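Local atomic coordinates of EDD domain protein, DegV family (Ruminococcus gnavus, PDB entry 3JR7), a protein that is of unknown function but belongs to the DegV family, whose members are thought to bind lipids. Residues C77-C82 with R187-L192; T176-E181 with P207-T212; L180-T185 with Y288-G293; I251-C256 with I278-G283. All blocks are in the same frame, centred on the assembly; numbering follows the deposited sequence.

Contact 1. Residues C77-C82 with R187-L192; sequences CAKTSC and RKNGRL
Asn-189 carries this contact, its carboxamide reaching across to Ala-78, Lys-79 and Cys-77 and using both of its ends. On the nitrogen side, ND2 donates to the carbonyl oxygen of Ala-78 at 3.0 Å; the N-H...O angle of 164° and an acceptor lying close to the amide plane mark it as a nearly straight bond. ND2 also bonds to the hydroxyl of Tyr-288. On the oxygen side, Lys-79 NZ donates to Asn-189 OD1 at 2.8 Å, and it comes from above the carbonyl plane, 41° out of it. The lysine chain gets there by bending: CD turns back with chi2 at -52°, and CD and CE then pass beside the amide oxygen. Cys-77 packs alongside, with SG 3.6 Å from Asn-189 OD1 and 4.0 Å from Lys-188 CB. The ammonium group of Lys-188 instead forms a salt bridge with Asp-184.

Asn-189 is the first residue to leave the helical conformation after helix 184-188. Gly-190, at positive phi, is the C-prime residue of a Schellman motif, defined by the bonds from Arg-191 N to Leu-186 O and from Gly-190 N to Arg-187 O, the latter 3.1 Å. Arg-191 NH1 then holds the carbonyl oxygen of Asn-189 at 2.8 Å. Farther along, one water accepts from Arg-191 NH2 and donates to Thr-80 O, bridging two residues that line the pocket occupied by the polyether PG6.

Since ND2 donates to two oxygens while OD1 receives an ammonium group, the amide orientation is well defined, and the lysine charge probably polarises the carboxamide and strengthens its N-H donors.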
loop_
_atom_site.group_PDB
_atom_site.type_symbol
_atom_site.label_atom_id
_atom_site.label_comp_id
_atom_site.label_asym_id
_atom_site.label_seq_id
_atom_site.Cartn_x
_atom_site.Cartn_y
_atom_site.Cartn_z
ATOM N N CYS A 77 1.914 20.478 8.099
ATOM C CA CYS A 77 1.939 19.182 7.484
ATOM C C CYS A 77 1.342 18.066 8.384
ATOM O O CYS A 77 1.578 18.040 9.593
ATOM C CB CYS A 77 3.408 18.936 7.217
ATOM S SG CYS A 77 3.636 17.528 6.318
ATOM N N ALA A 78 0.538 17.170 7.822
ATOM C CA ALA A 78 -0.018 16.054 8.599
ATOM C C ALA A 78 1.103 15.133 9.136
ATOM O O ALA A 78 2.173 15.063 8.560
ATOM C CB ALA A 78 -1.013 15.252 7.773
ATOM N N LYS A 79 0.846 14.476 10.259
ATOM C CA LYS A 79 1.785 13.493 10.856
ATOM C C LYS A 79 0.993 12.219 10.995
ATOM O O LYS A 79 -0.233 12.262 11.041
ATOM C CB LYS A 79 2.281 13.915 12.244
ATOM C CG LYS A 79 3.144 15.179 12.291
ATOM C CD LYS A 79 4.346 15.151 11.312
ATOM C CE LYS A 79 4.562 16.539 10.686
ATOM N NZ LYS A 79 5.817 16.675 9.842
ATOM N N THR A 80 1.689 11.088 11.039
ATOM C CA THR A 80 1.011 9.792 11.113
ATOM C C THR A 80 1.713 8.901 12.147
ATOM O O THR A 80 2.856 9.181 12.552
ATOM C CB THR A 80 0.932 9.128 9.721
ATOM O OG1 THR A 80 2.234 8.991 9.133
ATOM C CG2 THR A 80 0.022 9.970 8.772
ATOM N N SER A 81 1.041 7.846 12.593
ATOM C CA SER A 81 1.691 6.913 13.518
ATOM C C SER A 81 1.331 5.490 13.151
ATOM O O SER A 81 0.196 5.223 12.793
ATOM C CB SER A 81 1.283 7.186 14.992
ATOM O OG SER A 81 -0.118 7.298 15.126
ATOM N N CYS A 82 2.283 4.574 13.298
ATOM C CA CYS A 82 2.018 3.165 12.977
ATOM C C CYS A 82 1.162 2.522 14.093
ATOM O O CYS A 82 1.002 3.088 15.164
ATOM C CB CYS A 82 3.344 2.439 12.774
ATOM S SG CYS A 82 4.334 2.326 14.321
ATOM N N ARG A 187 8.007 14.485 1.622
ATOM C CA ARG A 187 9.304 15.134 1.801
ATOM C C ARG A 187 9.479 15.570 3.243
ATOM O O ARG A 187 10.458 15.216 3.891
ATOM C CB ARG A 187 9.431 16.324 0.842
ATOM C CG ARG A 187 10.610 17.272 1.146
ATOM C CD ARG A 187 11.950 16.678 0.786
ATOM N NE ARG A 187 12.048 16.421 -0.656
ATOM C CZ ARG A 187 13.025 15.736 -1.258
ATOM N NH1 ARG A 187 14.033 15.206 -0.572
ATOM N NH2 ARG A 187 12.974 15.576 -2.578
ATOM N N LYS A 188 8.485 16.277 3.754
ATOM C CA LYS A 188 8.560 16.877 5.074
ATOM C C LYS A 188 8.552 15.816 6.184
ATOM O O LYS A 188 9.160 16.015 7.247
ATOM C CB LYS A 188 7.434 17.925 5.262
ATOM C CG LYS A 188 7.634 19.262 4.408
ATOM C CD LYS A 188 7.769 19.031 2.844
ATOM C CE LYS A 188 8.246 20.241 1.992
ATOM N NZ LYS A 188 8.458 19.878 0.522
ATOM N N ASN A 189 7.901 14.683 5.962
ATOM C CA ASN A 189 7.938 13.599 6.975
ATOM C C ASN A 189 9.116 12.622 6.806
ATOM O O ASN A 189 9.161 11.579 7.460
ATOM C CB ASN A 189 6.587 12.858 7.039
ATOM C CG ASN A 189 5.481 13.719 7.592
ATOM O OD1 ASN A 189 5.629 14.919 7.699
ATOM N ND2 ASN A 189 4.368 13.125 7.920
ATOM N N GLY A 190 10.078 12.961 5.949
ATOM C CA GLY A 190 11.370 12.251 5.913
ATOM C C GLY A 190 11.335 10.947 5.119
ATOM O O GLY A 190 12.186 10.067 5.311
ATOM N N ARG A 191 10.362 10.818 4.220
ATOM C CA ARG A 191 10.212 9.615 3.375
ATOM C C ARG A 191 10.868 9.701 1.993
ATOM O O ARG A 191 10.771 8.780 1.212
ATOM C CB ARG A 191 8.723 9.293 3.215
ATOM C CG ARG A 191 8.169 8.425 4.326
ATOM C CD ARG A 191 8.197 9.032 5.701
ATOM N NE ARG A 191 7.722 8.082 6.688
ATOM C CZ ARG A 191 7.406 8.380 7.941
ATOM N NH1 ARG A 191 7.439 9.642 8.390
ATOM N NH2 ARG A 191 7.022 7.411 8.753
ATOM N N LEU A 192 11.539 10.805 1.695
ATOM C CA LEU A 192 12.123 11.013 0.368
ATOM C C LEU A 192 13.630 11.258 0.493
ATOM O O LEU A 192 14.245 11.917 -0.340
ATOM C CB LEU A 192 11.449 12.199 -0.338
ATOM C CG LEU A 192 9.982 12.102 -0.714
ATOM C CD1 LEU A 192 9.621 13.275 -1.647
ATOM C CD2 LEU A 192 9.732 10.748 -1.433
HETATM O O HOH W 1 5.351 8.372 11.128
#

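Contact 2. Residues T176-E181 with P207-T212; sequences TYFVLE and PIMGST
Phe-178 and Met-209, modelled as selenomethionine, face each other as an antiparallel hydrogen-bonded pair. Met-209 CB sits over the face of the Phe-178 ring, 3.5 Å from the centroid and only 14° off the ring normal, a CH-pi contact. Phe-178 CG lies between the backbone N and the carbonyl carbon (chi1 62°), and the ring beyond it lies against Met-209, whose CG also touches CE1, 3.7 Å away.

Two backbone bonds fix this pair: Phe-178 N to Met-209 O at 2.8 Å and Met-209 N to Phe-178 O at 2.7 Å. Next to it, Tyr-177 and Gly-210 form a non-hydrogen-bonded pair whose CA atoms are just 4.0 Å apart, a closeness compatible with the absence of a side chain on Gly-210. Ser-211 closes the pairing at one end, its N donating to Thr-176 O and its OG accepting from Thr-176 N at 3.1 Å. At the other end a water spans the separating strands, accepting from Leu-180 N and donating to Pro-207 O, and Val-179 CG2 meets Ile-208 CG1 at 3.8 Å. Thr-176, Phe-178 and Ser-211 help line the PG6 pocket.

Strand 176-179 is central in its mixed sheet, between strands 205-211 and 294-297. Tyr-177 and Val-179 pack beneath helix 226-240, with the tyrosine hydroxyl bonded to Asp-240, whereas Phe-178 and Met-209 on the reverse face meet Ile-217 of strand 217-224.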
loop_
_atom_site.group_PDB
_atom_site.type_symbol
_atom_site.label_atom_id
_atom_site.label_comp_id
_atom_site.label_asym_id
_atom_site.label_seq_id
_atom_site.Cartn_x
_atom_site.Cartn_y
_atom_site.Cartn_z
ATOM N N THR A 176 6.341 -0.821 -7.572
ATOM C CA THR A 176 5.400 0.256 -7.296
ATOM C C THR A 176 5.886 1.536 -7.970
ATOM O O THR A 176 7.103 1.836 -8.020
ATOM C CB THR A 176 5.333 0.531 -5.767
ATOM O OG1 THR A 176 5.015 -0.689 -5.115
ATOM C CG2 THR A 176 4.270 1.626 -5.376
ATOM N N TYR A 177 4.929 2.305 -8.455
ATOM C CA TYR A 177 5.194 3.570 -9.163
ATOM C C TYR A 177 4.148 4.571 -8.759
ATOM O O TYR A 177 3.008 4.188 -8.490
ATOM C CB TYR A 177 5.074 3.330 -10.665
ATOM C CG TYR A 177 5.891 2.184 -11.172
ATOM C CD1 TYR A 177 7.133 2.394 -11.739
ATOM C CD2 TYR A 177 5.414 0.873 -11.078
ATOM C CE1 TYR A 177 7.897 1.324 -12.183
ATOM C CE2 TYR A 177 6.144 -0.168 -11.527
ATOM C CZ TYR A 177 7.385 0.058 -12.087
ATOM O OH TYR A 177 8.124 -1.009 -12.536
ATOM N N PHE A 178 4.501 5.844 -8.725
ATOM C CA PHE A 178 3.517 6.868 -8.458
ATOM C C PHE A 178 3.885 8.210 -9.032
ATOM O O PHE A 178 5.065 8.512 -9.252
ATOM C CB PHE A 178 3.194 6.985 -6.975
ATOM C CG PHE A 178 4.335 7.373 -6.078
ATOM C CD1 PHE A 178 4.447 8.659 -5.579
ATOM C CD2 PHE A 178 5.208 6.421 -5.606
ATOM C CE1 PHE A 178 5.428 8.985 -4.654
ATOM C CE2 PHE A 178 6.225 6.742 -4.686
ATOM C CZ PHE A 178 6.348 8.000 -4.229
ATOM N N VAL A 179 2.854 8.998 -9.268
ATOM C CA VAL A 179 2.959 10.406 -9.627
ATOM C C VAL A 179 1.935 11.178 -8.774
ATOM O O VAL A 179 0.731 10.829 -8.712
ATOM C CB VAL A 179 2.654 10.664 -11.135
ATOM C CG1 VAL A 179 2.734 12.153 -11.443
ATOM C CG2 VAL A 179 3.623 9.905 -12.037
ATOM N N LEU A 180 2.421 12.202 -8.099
ATOM C CA LEU A 180 1.602 13.036 -7.252
ATOM C C LEU A 180 1.567 14.463 -7.777
ATOM O O LEU A 180 2.458 14.863 -8.506
ATOM C CB LEU A 180 2.190 13.096 -5.841
ATOM C CG LEU A 180 2.474 11.737 -5.203
ATOM C CD1 LEU A 180 2.899 11.930 -3.739
ATOM C CD2 LEU A 180 1.282 10.801 -5.352
ATOM N N GLU A 181 0.541 15.215 -7.381
ATOM C CA GLU A 181 0.559 16.681 -7.534
ATOM C C GLU A 181 1.387 17.291 -6.435
ATOM O O GLU A 181 1.986 18.349 -6.632
ATOM C CB GLU A 181 -0.871 17.255 -7.477
ATOM C CG GLU A 181 -1.794 16.745 -8.559
ATOM C CD GLU A 181 -1.520 17.365 -9.962
ATOM O OE1 GLU A 181 -0.556 18.143 -10.140
ATOM O OE2 GLU A 181 -2.284 17.062 -10.902
ATOM N N PRO A 207 7.689 14.618 -11.102
ATOM C CA PRO A 207 8.465 13.397 -10.972
ATOM C C PRO A 207 7.616 12.125 -11.094
ATOM O O PRO A 207 6.511 12.057 -10.551
ATOM C CB PRO A 207 9.053 13.487 -9.558
ATOM C CG PRO A 207 8.944 14.894 -9.167
ATOM C CD PRO A 207 7.763 15.449 -9.887
ATOM N N ILE A 208 8.137 11.134 -11.792
ATOM C CA ILE A 208 7.581 9.812 -11.742
ATOM C C ILE A 208 8.406 9.081 -10.677
ATOM O O ILE A 208 9.632 8.938 -10.810
ATOM C CB ILE A 208 7.684 9.047 -13.053
ATOM C CG1 ILE A 208 6.787 9.667 -14.158
ATOM C CG2 ILE A 208 7.248 7.586 -12.806
ATOM C CD1 ILE A 208 7.271 11.030 -14.672
HETATM N N MSE A 209 7.754 8.667 -9.602
HETATM C CA MSE A 209 8.480 8.077 -8.482
HETATM C C MSE A 209 8.191 6.580 -8.475
HETATM O O MSE A 209 7.273 6.110 -9.133
HETATM C CB MSE A 209 8.043 8.658 -7.153
HETATM C CG MSE A 209 8.049 10.151 -7.058
HETATM SE SE MSE A 209 9.855 10.831 -7.030
HETATM C CE MSE A 209 10.486 10.140 -5.392
ATOM N N GLY A 210 8.975 5.848 -7.692
ATOM C CA GLY A 210 8.805 4.425 -7.569
ATOM C C GLY A 210 9.511 3.815 -6.355
ATOM O O GLY A 210 10.295 4.479 -5.669
ATOM N N SER A 211 9.215 2.553 -6.109
ATOM C CA SER A 211 9.932 1.748 -5.134
ATOM C C SER A 211 11.303 1.345 -5.642
ATOM O O SER A 211 11.501 1.221 -6.840
ATOM C CB SER A 211 9.194 0.434 -4.853
ATOM O OG SER A 211 8.974 -0.309 -6.042
ATOM N N THR A 212 12.197 1.069 -4.689
ATOM C CA THR A 212 13.398 0.327 -4.920
ATOM C C THR A 212 13.130 -1.043 -4.404
ATOM O O THR A 212 12.195 -1.218 -3.623
ATOM C CB THR A 212 14.618 0.929 -4.114
ATOM O OG1 THR A 212 14.401 0.845 -2.693
ATOM C CG2 THR A 212 14.840 2.388 -4.510
HETATM O O HOH W 2 9.591 0.729 -9.069
HETATM O O HOH W 3 5.177 13.103 -8.293
#

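Contact 3. Residues L180-T185 with Y288-G293; sequences LENLDT and YANDGG
Leu-180 lays its two methyl groups against the last turn of helix 283-289. CD2 is 3.4 Å from Ala-289 O and 4.0 Å from Ala-289 CB, CD1 lies near Tyr-288 O, and CD2 also touches Gly-293 CA at 3.8 Å. CG stands anti to the carbonyl carbon (chi1 -52°), and chi2 of -173° sets CD1 anti to CA.

Glu-181 follows, resting the aliphatic CB and CG on the carbonyl oxygens of Asp-291 and Gly-292. Its backbone N donates to a water at 2.8 Å, and that water donates in turn to Ala-289 O and Asp-291 O, so a single molecule serves three backbone groups. The chain it binds is folded into a type II beta turn from Asn-290 to Gly-293, with Gly-292 at positive phi and Gly-293 N bonded to Asn-290 O at 3.0 Å.

At Asn-182 the side chain lies against that of Asn-290, CB to CB 3.9 Å, and the two amide planes are stacked, 13° apart. Asn-182 OD1 accepts from Asp-184 N at 3.0 Å, a capping bond ahead of helix 184-188. Thr-185 ends the walk: its CG2 meets Tyr-288 CD1 at 3.9 Å, the two side chains crossing at about a right angle.

The contact thus joins the start of helix 184-188 to the end of helix 283-289. Beyond it, Tyr-288 OH bonds to Thr-80 beside strand 42-51, and the backbones of Gly-292 and Gly-293 bond to Cys-254, just past strand 248-253.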
loop_
_atom_site.group_PDB
_atom_site.type_symbol
_atom_site.label_atom_id
_atom_site.label_comp_id
_atom_site.label_asym_id
_atom_site.label_seq_id
_atom_site.Cartn_x
_atom_site.Cartn_y
_atom_site.Cartn_z
ATOM N N LEU A 180 2.421 12.202 -8.099
ATOM C CA LEU A 180 1.602 13.036 -7.252
ATOM C C LEU A 180 1.567 14.463 -7.777
ATOM O O LEU A 180 2.458 14.863 -8.506
ATOM C CB LEU A 180 2.190 13.096 -5.841
ATOM C CG LEU A 180 2.474 11.737 -5.203
ATOM C CD1 LEU A 180 2.899 11.930 -3.739
ATOM C CD2 LEU A 180 1.282 10.801 -5.352
ATOM N N GLU A 181 0.541 15.215 -7.381
ATOM C CA GLU A 181 0.559 16.681 -7.534
ATOM C C GLU A 181 1.387 17.291 -6.435
ATOM O O GLU A 181 1.986 18.349 -6.632
ATOM C CB GLU A 181 -0.871 17.255 -7.477
ATOM C CG GLU A 181 -1.794 16.745 -8.559
ATOM C CD GLU A 181 -1.520 17.365 -9.962
ATOM O OE1 GLU A 181 -0.556 18.143 -10.140
ATOM O OE2 GLU A 181 -2.284 17.062 -10.902
ATOM N N ASN A 182 1.392 16.660 -5.252
ATOM C CA ASN A 182 1.993 17.280 -4.076
ATOM C C ASN A 182 2.864 16.304 -3.238
ATOM O O ASN A 182 2.335 15.515 -2.468
ATOM C CB ASN A 182 0.862 17.855 -3.236
ATOM C CG ASN A 182 1.354 18.543 -1.980
ATOM O OD1 ASN A 182 2.561 18.739 -1.806
ATOM N ND2 ASN A 182 0.409 18.942 -1.098
ATOM N N LEU A 183 4.188 16.412 -3.386
ATOM C CA LEU A 183 5.163 15.538 -2.712
ATOM C C LEU A 183 5.556 16.016 -1.335
ATOM O O LEU A 183 6.354 15.366 -0.647
ATOM C CB LEU A 183 6.442 15.407 -3.548
ATOM C CG LEU A 183 6.382 14.505 -4.772
ATOM C CD1 LEU A 183 7.524 14.858 -5.669
ATOM C CD2 LEU A 183 6.496 13.066 -4.385
ATOM N N ASP A 184 5.020 17.165 -0.927
ATOM C CA ASP A 184 5.510 17.802 0.284
ATOM C C ASP A 184 5.312 16.976 1.569
ATOM O O ASP A 184 6.145 17.067 2.475
ATOM C CB ASP A 184 4.870 19.173 0.492
ATOM C CG ASP A 184 5.299 20.207 -0.560
ATOM O OD1 ASP A 184 6.163 19.948 -1.454
ATOM O OD2 ASP A 184 4.716 21.299 -0.497
ATOM N N THR A 185 4.215 16.237 1.680
ATOM C CA THR A 185 3.974 15.456 2.906
ATOM C C THR A 185 5.030 14.337 3.029
ATOM O O THR A 185 5.632 14.158 4.098
ATOM C CB THR A 185 2.547 14.907 2.967
ATOM O OG1 THR A 185 1.635 15.976 2.649
ATOM C CG2 THR A 185 2.217 14.349 4.390
ATOM N N TYR A 288 -0.351 10.882 2.328
ATOM C CA TYR A 288 0.939 10.957 1.632
ATOM C C TYR A 288 0.819 11.165 0.118
ATOM O O TYR A 288 1.703 11.778 -0.489
ATOM C CB TYR A 288 1.812 9.743 2.003
ATOM C CG TYR A 288 2.289 9.856 3.444
ATOM C CD1 TYR A 288 3.342 10.711 3.778
ATOM C CD2 TYR A 288 1.640 9.229 4.470
ATOM C CE1 TYR A 288 3.787 10.841 5.052
ATOM C CE2 TYR A 288 2.076 9.374 5.824
ATOM C CZ TYR A 288 3.142 10.187 6.091
ATOM O OH TYR A 288 3.603 10.401 7.383
ATOM N N ALA A 289 -0.252 10.690 -0.503
ATOM C CA ALA A 289 -0.404 10.873 -1.959
ATOM C C ALA A 289 -0.919 12.267 -2.308
ATOM O O ALA A 289 -0.575 12.855 -3.352
ATOM C CB ALA A 289 -1.325 9.801 -2.541
ATOM N N ASN A 290 -1.817 12.742 -1.469
ATOM C CA ASN A 290 -2.470 14.033 -1.601
ATOM C C ASN A 290 -3.433 14.064 -2.770
ATOM O O ASN A 290 -3.478 13.143 -3.632
ATOM C CB ASN A 290 -1.447 15.195 -1.668
ATOM C CG ASN A 290 -0.873 15.543 -0.311
ATOM O OD1 ASN A 290 0.359 15.554 -0.110
ATOM N ND2 ASN A 290 -1.753 15.867 0.625
ATOM N N ASP A 291 -4.265 15.107 -2.749
ATOM C CA ASP A 291 -5.303 15.284 -3.760
ATOM C C ASP A 291 -4.654 15.159 -5.134
ATOM O O ASP A 291 -3.641 15.800 -5.390
ATOM C CB ASP A 291 -5.872 16.709 -3.622
ATOM C CG ASP A 291 -7.118 16.946 -4.459
ATOM O OD1 ASP A 291 -7.721 16.001 -5.039
ATOM O OD2 ASP A 291 -7.523 18.114 -4.441
ATOM N N GLY A 292 -5.216 14.326 -5.991
ATOM C CA GLY A 292 -4.708 14.191 -7.346
ATOM C C GLY A 292 -3.613 13.141 -7.585
ATOM O O GLY A 292 -3.154 12.985 -8.714
ATOM N N GLY A 293 -3.207 12.411 -6.555
ATOM C CA GLY A 293 -2.181 11.396 -6.722
ATOM C C GLY A 293 -2.649 10.074 -7.316
ATOM O O GLY A 293 -3.821 9.652 -7.151
HETATM O O HOH W 4 -1.020 14.792 -5.132
HETATM O O HOH W 5 3.271 13.992 -0.453
#

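Contact 4. Residues I251-C256 with I278-G283; sequences IAHCNC and IVDTSG
Ile-251 to His-253 and Ile-278 to Asp-280 run parallel and in register, the two strands of a beta-alpha-beta unit connected through helix 257-270. Their axes come within 4.7 Å, close enough for backbone hydrogen bonds, and make an angle of 30°, the ordinary twist of a sheet. Val-279 uses both its N and its O toward strand 248-253, bonding to the residues before and after Ala-252: its N donates to Ile-251 O at 2.8 Å and its O accepts from His-253 N at 3.0 Å, each donor nearly along the C=O axis. The pairing continues past the strands, where Thr-281 N donates to His-253 O at 3.0 Å.

Of the side chains, His-253 loses the most surface to the partner. Its CG occupies the crowded position between the backbone N and the carbonyl carbon (chi1 75°). The imidazole lies against Ile-278 and Asp-280: Ile-278 CG2 meets the ring at its edge, 3.6 Å from ND1, while Asp-280 CA lies over one face. The carboxylate and the imidazole run side by side with planes 60° apart; Asp-280 OD1 is near NE2, but the angle is too poor for a hydrogen bond.

His-253, Ile-251 and Ile-278 share the face under helix 257-270, where Ala-260 and Gln-264 touch them. On the reverse face Ala-252 CB meets Val-279 CG2 at 3.8 Å, and Val-141 of helix 141-155 packs on both. Thr-281, whose OG1 bonds to Thr-286, presses its methyl CG2 to 3.4 Å from the carbonyl oxygen of His-253.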
loop_
_atom_site.group_PDB
_atom_site.type_symbol
_atom_site.label_atom_id
_atom_site.label_comp_id
_atom_site.label_asym_id
_atom_site.label_seq_id
_atom_site.Cartn_x
_atom_site.Cartn_y
_atom_site.Cartn_z
ATOM N N ILE A 251 -4.462 0.017 -9.298
ATOM C CA ILE A 251 -4.324 1.468 -9.340
ATOM C C ILE A 251 -5.094 2.113 -8.184
ATOM O O ILE A 251 -6.276 1.875 -8.018
ATOM C CB ILE A 251 -4.835 2.052 -10.668
ATOM C CG1 ILE A 251 -4.068 1.476 -11.848
ATOM C CG2 ILE A 251 -4.707 3.574 -10.694
ATOM C CD1 ILE A 251 -4.819 1.575 -13.149
ATOM N N ALA A 252 -4.428 2.915 -7.374
ATOM C CA ALA A 252 -5.113 3.704 -6.385
ATOM C C ALA A 252 -5.009 5.155 -6.786
ATOM O O ALA A 252 -3.972 5.596 -7.304
ATOM C CB ALA A 252 -4.513 3.489 -4.994
ATOM N N HIS A 253 -6.086 5.902 -6.550
ATOM C CA HIS A 253 -6.138 7.322 -6.881
ATOM C C HIS A 253 -6.720 8.078 -5.717
ATOM O O HIS A 253 -7.528 7.532 -4.947
ATOM C CB HIS A 253 -6.972 7.561 -8.147
ATOM C CG HIS A 253 -8.441 7.442 -7.913
ATOM N ND1 HIS A 253 -9.116 6.244 -7.970
ATOM C CD2 HIS A 253 -9.355 8.373 -7.565
ATOM C CE1 HIS A 253 -10.396 6.451 -7.699
ATOM N NE2 HIS A 253 -10.563 7.728 -7.436
ATOM N N CYS A 254 -6.249 9.309 -5.546
ATOM C CA CYS A 254 -6.779 10.187 -4.521
ATOM C C CYS A 254 -7.618 11.288 -5.178
ATOM O O CYS A 254 -7.067 12.288 -5.626
ATOM C CB CYS A 254 -5.638 10.831 -3.739
ATOM S SG CYS A 254 -6.239 11.837 -2.358
ATOM N N ASN A 255 -8.935 11.075 -5.213
ATOM C CA ASN A 255 -9.906 12.073 -5.726
ATOM C C ASN A 255 -9.645 12.422 -7.212
ATOM O O ASN A 255 -9.708 13.592 -7.613
ATOM C CB ASN A 255 -9.838 13.330 -4.870
ATOM C CG ASN A 255 -10.971 14.324 -5.167
ATOM O OD1 ASN A 255 -12.117 13.923 -5.393
ATOM N ND2 ASN A 255 -10.645 15.612 -5.165
ATOM N N CYS A 256 -9.320 11.414 -8.018
ATOM C CA CYS A 256 -9.082 11.617 -9.468
ATOM C C CYS A 256 -9.358 10.328 -10.246
ATOM O O CYS A 256 -8.474 9.701 -10.864
ATOM C CB CYS A 256 -7.683 12.208 -9.723
ATOM S SG CYS A 256 -6.304 11.206 -9.065
ATOM N N ILE A 278 -9.181 -0.572 -9.818
ATOM C CA ILE A 278 -8.945 0.777 -9.331
ATOM C C ILE A 278 -9.617 0.961 -7.985
ATOM O O ILE A 278 -10.764 0.510 -7.797
ATOM C CB ILE A 278 -9.535 1.825 -10.332
ATOM C CG1 ILE A 278 -8.813 1.765 -11.693
ATOM C CG2 ILE A 278 -9.453 3.199 -9.769
ATOM C CD1 ILE A 278 -9.452 2.669 -12.787
ATOM N N VAL A 279 -8.939 1.608 -7.053
ATOM C CA VAL A 279 -9.497 1.911 -5.725
ATOM C C VAL A 279 -9.196 3.318 -5.302
ATOM O O VAL A 279 -8.205 3.918 -5.750
ATOM C CB VAL A 279 -8.942 1.018 -4.595
ATOM C CG1 VAL A 279 -9.481 -0.304 -4.727
ATOM C CG2 VAL A 279 -7.362 1.036 -4.567
ATOM N N ASP A 280 -10.041 3.823 -4.405
ATOM C CA ASP A 280 -9.816 5.084 -3.733
ATOM C C ASP A 280 -8.768 4.882 -2.683
ATOM O O ASP A 280 -8.752 3.853 -2.006
ATOM C CB ASP A 280 -11.084 5.610 -3.062
ATOM C CG ASP A 280 -12.150 5.990 -4.084
ATOM O OD1 ASP A 280 -11.983 7.027 -4.719
ATOM O OD2 ASP A 280 -13.076 5.201 -4.297
ATOM N N THR A 281 -7.909 5.868 -2.537
ATOM C CA THR A 281 -6.850 5.786 -1.535
ATOM C C THR A 281 -7.394 5.721 -0.080
ATOM O O THR A 281 -8.372 6.389 0.284
ATOM C CB THR A 281 -5.904 6.963 -1.622
ATOM O OG1 THR A 281 -6.653 8.170 -1.749
ATOM C CG2 THR A 281 -4.945 6.832 -2.800
ATOM N N SER A 282 -6.730 4.926 0.744
ATOM C CA SER A 282 -7.014 4.837 2.195
ATOM C C SER A 282 -6.631 6.155 2.878
ATOM O O SER A 282 -6.065 7.042 2.253
ATOM C CB SER A 282 -6.153 3.736 2.803
ATOM O OG SER A 282 -4.762 4.165 2.794
ATOM N N GLY A 283 -6.924 6.286 4.170
ATOM C CA GLY A 283 -6.523 7.468 4.940
ATOM C C GLY A 283 -5.031 7.744 4.867
ATOM O O GLY A 283 -4.598 8.871 4.558
HETATM O O HOH W 6 -10.066 8.568 -4.124
#

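Tyr-288 ties contact 1 to contact 3: its OH is 2.6 Å from Thr-80 OG1 and 2.9 Å from Asn-189 ND2, both probable hydrogen bonds. Contact 2 runs into contact 3 through the shared Leu-180 and Glu-181, with Leu-183 packing on Pro-207 and Phe-178. Contact 4 joins contact 3 through the backbone, Cys-254 O lying 2.8 Å from Gly-292 N. Contacts 2 and 4 belong to the same sheet but do not touch, their nearest atoms being about 7 Å apart. Contacts 1, 2 and 3 all contribute to the PG6 pocket; the side chains of Phe-178 and Tyr-288 each lie about 4 Å from this probable crystallisation molecule, possibly marking a lipid site.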